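Local structure of thiamine pyrophosphokinase (Bacillus subtilis, 3LM8) at residues A[156-167]-A[178-189]. The protein catalyses the ATP-dependent pyrophosphorylation of thiamine to thiamine diphosphate, releasing AMP, and takes part in thiamine salvage. The protein carries 1 engineered substitution. Sequence-based numbering, arbitrary orientation.
Sequences SFIPFSEDIHEL and NCHITLGSTLCI. With VIB (3-(4-amino-2-methyl-pyrimidin-5-ylmethyl)-5-(2-hydroxy-ethyl)-4-methyl-thiazol-3-ium), chain E.
His-165 and His-180 meet as a T-shaped pair where strand 164-165 pairs antiparallel with strand 176-181, Ile-164 opposite Ile-181, in the thiamine-binding domain; a G1 beta bulge, Glu-166 and Leu-167 both facing Cys-179, shifts the register by one. The two histidine side chains run alongside each other and point the same way, but the rings are turned to 74°, so that the edge of His-180 at CE1 meets one face of the His-165 ring, 3.2 Å from His-165 NE2 and offset toward the rim. With CG anti to the carbonyl carbon (chi1 -65°), the His-165 ring folds back beside its own backbone N, where ND1 makes a weak bond to Asp-163 O. A serine in place of His-165 would probably deprive the edge of His-180 of its aromatic face and leave that ring freer to turn. Asp-163 holds the start of the type II turn from Thr-182 to Ser-185: Leu-183 N donates to Asp-163 OD1 at 2.6 Å, nearly along the C-O axis. Thr-182 OG1 adds a weak bond to the same oxygen.

On the face carrying Ile-164, Ile-181 and Leu-167 the packing is apolar. Ile-181 uses both branches, CG1 lying 3.5 Å from Leu-167 CD2 and CG2 reaching Pro-159 CG, with the isoleucine and proline side chains crossing at about a right angle. Leu-167 CD2 also touches Cys-188 SG, 3.9 Å away, and Phe-202 of strand 197-202 packs against Leu-167 and Ile-164. Beyond the turn, residues 186-189 line the thiamine site, and Cys-188 SG lies 4.1 Å from the pyrimidine methyl CM2 of the ligand. This loop is tied to strand 154-159 by Phe-157 N, bonded to Cys-188 O at 2.6 Å, and by a water that donates to Phe-157 O and Ser-185 O while accepting from Cys-188 N.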
loop_
_atom_site.group_PDB
_atom_site.type_symbol
_atom_site.label_atom_id
_atom_site.label_comp_id
_atom_site.label_asym_id
_atom_site.label_seq_id
_atom_site.Cartn_x
_atom_site.Cartn_y
_atom_site.Cartn_z
ATOM N N SER A 156 -8.833 -0.694 11.692
ATOM C CA SER A 156 -8.864 0.640 12.279
ATOM C C SER A 156 -9.173 1.694 11.224
ATOM O O SER A 156 -8.836 1.534 10.056
ATOM C CB SER A 156 -7.520 0.958 12.929
ATOM O OG SER A 156 -7.226 0.035 13.963
ATOM N N PHE A 157 -9.815 2.778 11.637
ATOM C CA PHE A 157 -10.147 3.860 10.714
ATOM C C PHE A 157 -9.557 5.151 11.250
ATOM O O PHE A 157 -9.670 5.447 12.436
ATOM C CB PHE A 157 -11.661 4.020 10.580
ATOM C CG PHE A 157 -12.332 2.904 9.825
ATOM C CD1 PHE A 157 -12.120 2.743 8.463
ATOM C CD2 PHE A 157 -13.198 2.032 10.475
ATOM C CE1 PHE A 157 -12.763 1.735 7.753
ATOM C CE2 PHE A 157 -13.844 1.022 9.781
ATOM C CZ PHE A 157 -13.630 0.871 8.417
ATOM N N ILE A 158 -8.923 5.924 10.380
ATOM C CA ILE A 158 -8.328 7.177 10.811
ATOM C C ILE A 158 -8.590 8.295 9.817
ATOM O O ILE A 158 -8.330 8.152 8.623
ATOM C CB ILE A 158 -6.817 7.013 11.002
ATOM C CG1 ILE A 158 -6.558 5.832 11.937
ATOM C CG2 ILE A 158 -6.224 8.287 11.573
ATOM C CD1 ILE A 158 -5.119 5.464 12.066
ATOM N N PRO A 159 -9.118 9.425 10.302
ATOM C CA PRO A 159 -9.421 10.587 9.456
ATOM C C PRO A 159 -8.119 11.105 8.862
ATOM O O PRO A 159 -7.071 10.986 9.499
ATOM C CB PRO A 159 -10.028 11.597 10.438
ATOM C CG PRO A 159 -10.530 10.736 11.591
ATOM C CD PRO A 159 -9.452 9.685 11.714
ATOM N N PHE A 160 -8.174 11.682 7.662
ATOM C CA PHE A 160 -6.962 12.200 7.033
ATOM C C PHE A 160 -6.877 13.722 6.906
ATOM O O PHE A 160 -6.425 14.395 7.826
ATOM C CB PHE A 160 -6.749 11.563 5.658
ATOM C CG PHE A 160 -5.408 11.878 5.052
ATOM C CD1 PHE A 160 -5.262 12.926 4.147
ATOM C CD2 PHE A 160 -4.282 11.140 5.407
ATOM C CE1 PHE A 160 -4.012 13.234 3.604
ATOM C CE2 PHE A 160 -3.029 11.437 4.872
ATOM C CZ PHE A 160 -2.895 12.487 3.968
ATOM N N SER A 161 -7.303 14.271 5.776
ATOM C CA SER A 161 -7.215 15.720 5.583
ATOM C C SER A 161 -8.073 16.544 6.551
ATOM O O SER A 161 -7.575 17.478 7.183
ATOM C CB SER A 161 -7.565 16.090 4.136
ATOM O OG SER A 161 -8.929 15.832 3.852
ATOM N N GLU A 162 -9.355 16.204 6.667
ATOM C CA GLU A 162 -10.255 16.932 7.556
ATOM C C GLU A 162 -11.159 15.977 8.323
ATOM O O GLU A 162 -10.953 14.762 8.307
ATOM C CB GLU A 162 -11.128 17.902 6.756
ATOM C CG GLU A 162 -10.384 18.741 5.724
ATOM C CD GLU A 162 -10.745 18.366 4.293
ATOM O OE1 GLU A 162 -10.233 19.019 3.357
ATOM O OE2 GLU A 162 -11.541 17.417 4.104
ATOM N N ASP A 163 -12.167 16.536 8.991
ATOM C CA ASP A 163 -13.119 15.732 9.750
ATOM C C ASP A 163 -13.903 14.763 8.858
ATOM O O ASP A 163 -14.132 15.024 7.673
ATOM C CB ASP A 163 -14.124 16.625 10.482
ATOM C CG ASP A 163 -13.479 17.499 11.539
ATOM O OD1 ASP A 163 -12.390 17.133 12.039
ATOM O OD2 ASP A 163 -14.084 18.548 11.882
ATOM N N ILE A 164 -14.313 13.638 9.436
ATOM C CA ILE A 164 -15.095 12.653 8.699
ATOM C C ILE A 164 -16.552 12.892 9.076
ATOM O O ILE A 164 -16.878 12.999 10.259
ATOM C CB ILE A 164 -14.702 11.212 9.078
ATOM C CG1 ILE A 164 -13.202 11.004 8.839
ATOM C CG2 ILE A 164 -15.542 10.219 8.274
ATOM C CD1 ILE A 164 -12.772 11.204 7.406
ATOM N N HIS A 165 -17.422 12.976 8.073
ATOM C CA HIS A 165 -18.838 13.242 8.313
ATOM C C HIS A 165 -19.771 12.085 8.035
ATOM O O HIS A 165 -19.679 11.434 6.999
ATOM C CB HIS A 165 -19.287 14.452 7.491
ATOM C CG HIS A 165 -18.617 15.725 7.895
ATOM N ND1 HIS A 165 -17.260 15.923 7.766
ATOM C CD2 HIS A 165 -19.108 16.849 8.466
ATOM C CE1 HIS A 165 -16.941 17.113 8.243
ATOM N NE2 HIS A 165 -18.046 17.695 8.675
ATOM N N GLU A 166 -20.679 11.855 8.978
ATOM C CA GLU A 166 -21.679 10.795 8.882
ATOM C C GLU A 166 -21.102 9.396 8.654
ATOM O O GLU A 166 -21.522 8.680 7.743
ATOM C CB GLU A 166 -22.688 11.132 7.775
ATOM C CG GLU A 166 -23.512 12.381 8.035
ATOM C CD GLU A 166 -24.522 12.654 6.923
ATOM O OE1 GLU A 166 -25.192 11.695 6.476
ATOM O OE2 GLU A 166 -24.656 13.826 6.501
ATOM N N LEU A 167 -20.147 9.012 9.498
ATOM C CA LEU A 167 -19.514 7.704 9.407
ATOM C C LEU A 167 -20.416 6.644 10.014
ATOM O O LEU A 167 -20.851 6.771 11.159
ATOM C CB LEU A 167 -18.171 7.696 10.150
ATOM C CG LEU A 167 -17.445 6.340 10.237
ATOM C CD1 LEU A 167 -17.146 5.827 8.841
ATOM C CD2 LEU A 167 -16.144 6.481 11.018
ATOM N N ASN A 178 -24.068 7.283 11.489
ATOM C CA ASN A 178 -23.973 8.678 11.026
ATOM C C ASN A 178 -23.223 9.552 12.029
ATOM O O ASN A 178 -23.666 10.640 12.412
ATOM C CB ASN A 178 -25.367 9.249 10.746
ATOM C CG ASN A 178 -25.913 8.810 9.395
ATOM O OD1 ASN A 178 -27.103 8.955 9.117
ATOM N ND2 ASN A 178 -25.039 8.285 8.543
ATOM N N CYS A 179 -22.062 9.042 12.423
ATOM C CA CYS A 179 -21.175 9.663 13.394
ATOM C C CYS A 179 -20.223 10.672 12.741
ATOM O O CYS A 179 -19.814 10.507 11.592
ATOM C CB CYS A 179 -20.377 8.543 14.083
ATOM S SG CYS A 179 -19.490 8.978 15.587
ATOM N N HIS A 180 -19.893 11.726 13.481
ATOM C CA HIS A 180 -18.964 12.754 13.011
ATOM C C HIS A 180 -17.616 12.501 13.687
ATOM O O HIS A 180 -17.499 12.628 14.907
ATOM C CB HIS A 180 -19.447 14.146 13.403
ATOM C CG HIS A 180 -18.520 15.241 12.980
ATOM N ND1 HIS A 180 -18.367 15.620 11.664
ATOM C CD2 HIS A 180 -17.678 16.023 13.695
ATOM C CE1 HIS A 180 -17.473 16.588 11.585
ATOM N NE2 HIS A 180 -17.039 16.852 12.804
ATOM N N ILE A 181 -16.608 12.137 12.902
ATOM C CA ILE A 181 -15.285 11.868 13.455
ATOM C C ILE A 181 -14.389 13.074 13.221
ATOM O O ILE A 181 -14.119 13.459 12.080
ATOM C CB ILE A 181 -14.637 10.603 12.812
ATOM C CG1 ILE A 181 -15.588 9.413 12.927
ATOM C CG2 ILE A 181 -13.341 10.247 13.535
ATOM C CD1 ILE A 181 -15.916 9.051 14.350
ATOM N N THR A 182 -13.937 13.673 14.315
ATOM C CA THR A 182 -13.081 14.843 14.235
ATOM C C THR A 182 -11.631 14.450 13.965
ATOM O O THR A 182 -11.166 13.400 14.405
ATOM C CB THR A 182 -13.160 15.674 15.531
ATOM O OG1 THR A 182 -12.426 16.888 15.357
ATOM C CG2 THR A 182 -12.580 14.894 16.713
ATOM N N LEU A 183 -10.925 15.304 13.232
ATOM C CA LEU A 183 -9.533 15.068 12.873
ATOM C C LEU A 183 -8.616 14.848 14.077
ATOM O O LEU A 183 -8.622 15.632 15.027
ATOM C CB LEU A 183 -9.015 16.250 12.057
ATOM C CG LEU A 183 -7.562 16.168 11.607
ATOM C CD1 LEU A 183 -7.448 15.317 10.338
ATOM C CD2 LEU A 183 -7.040 17.560 11.375
ATOM N N GLY A 184 -7.821 13.783 14.025
ATOM C CA GLY A 184 -6.901 13.494 15.112
ATOM C C GLY A 184 -7.430 12.471 16.097
ATOM O O GLY A 184 -6.694 11.977 16.953
ATOM N N SER A 185 -8.715 12.163 15.966
ATOM C CA SER A 185 -9.401 11.200 16.821
ATOM C C SER A 185 -8.925 9.763 16.636
ATOM O O SER A 185 -8.769 9.300 15.504
ATOM C CB SER A 185 -10.904 11.254 16.543
ATOM O OG SER A 185 -11.516 10.002 16.811
ATOM N N THR A 186 -8.703 9.053 17.741
ATOM C CA THR A 186 -8.282 7.660 17.641
ATOM C C THR A 186 -9.357 6.745 18.215
ATOM O O THR A 186 -9.063 5.687 18.777
ATOM C CB THR A 186 -6.965 7.397 18.372
ATOM O OG1 THR A 186 -7.148 7.580 19.778
ATOM C CG2 THR A 186 -5.903 8.340 17.875
ATOM N N LEU A 187 -10.608 7.169 18.066
ATOM C CA LEU A 187 -11.748 6.395 18.539
ATOM C C LEU A 187 -11.974 5.183 17.654
ATOM O O LEU A 187 -12.229 4.074 18.148
ATOM C CB LEU A 187 -13.025 7.233 18.509
ATOM C CG LEU A 187 -14.305 6.401 18.638
ATOM C CD1 LEU A 187 -14.282 5.686 19.980
ATOM C CD2 LEU A 187 -15.544 7.283 18.514
ATOM N N CYS A 188 -11.878 5.406 16.344
ATOM C CA CYS A 188 -12.116 4.353 15.365
ATOM C C CYS A 188 -10.945 3.405 15.095
ATOM O O CYS A 188 -10.860 2.783 14.034
ATOM C CB CYS A 188 -12.614 4.988 14.062
ATOM S SG CYS A 188 -14.007 6.144 14.319
ATOM N N ILE A 189 -10.051 3.282 16.067
ATOM C CA ILE A 189 -8.907 2.391 15.945
ATOM C C ILE A 189 -9.217 1.128 16.722
ATOM O O ILE A 189 -9.943 1.159 17.713
ATOM C CB ILE A 189 -7.628 3.027 16.531
ATOM C CG1 ILE A 189 -7.188 4.193 15.652
ATOM C CG2 ILE A 189 -6.522 1.984 16.658
ATOM C CD1 ILE A 189 -5.956 4.894 16.153
HETATM C CM2 VIB E . -15.881 3.267 16.602
HETATM N N4A VIB E . -14.504 2.151 21.062
HETATM C CM4 VIB E . -10.263 -1.348 21.112
HETATM O O1 VIB E . -8.556 0.418 24.096
HETATM C C7 VIB E . -7.503 0.909 23.262
HETATM C C6 VIB E . -7.745 0.451 21.823
HETATM C C2 VIB E . -11.168 2.214 20.590
HETATM S S1 VIB E . -9.572 2.600 21.182
HETATM C C5 VIB E . -9.120 0.924 21.351
HETATM C C4 VIB E . -10.241 0.179 21.003
HETATM N N3 VIB E . -11.300 0.886 20.602
HETATM C C7A VIB E . -12.544 0.215 20.200
HETATM C C4A VIB E . -14.352 1.984 19.751
HETATM N N3A VIB E . -15.126 2.658 18.887
HETATM C C2A VIB E . -14.978 2.494 17.565
HETATM N N1A VIB E . -14.049 1.652 17.087
HETATM C C6A VIB E . -13.266 0.966 17.902
HETATM C C5A VIB E . -13.388 1.102 19.281
HETATM O O HOH W 1 -10.554 7.223 14.361
#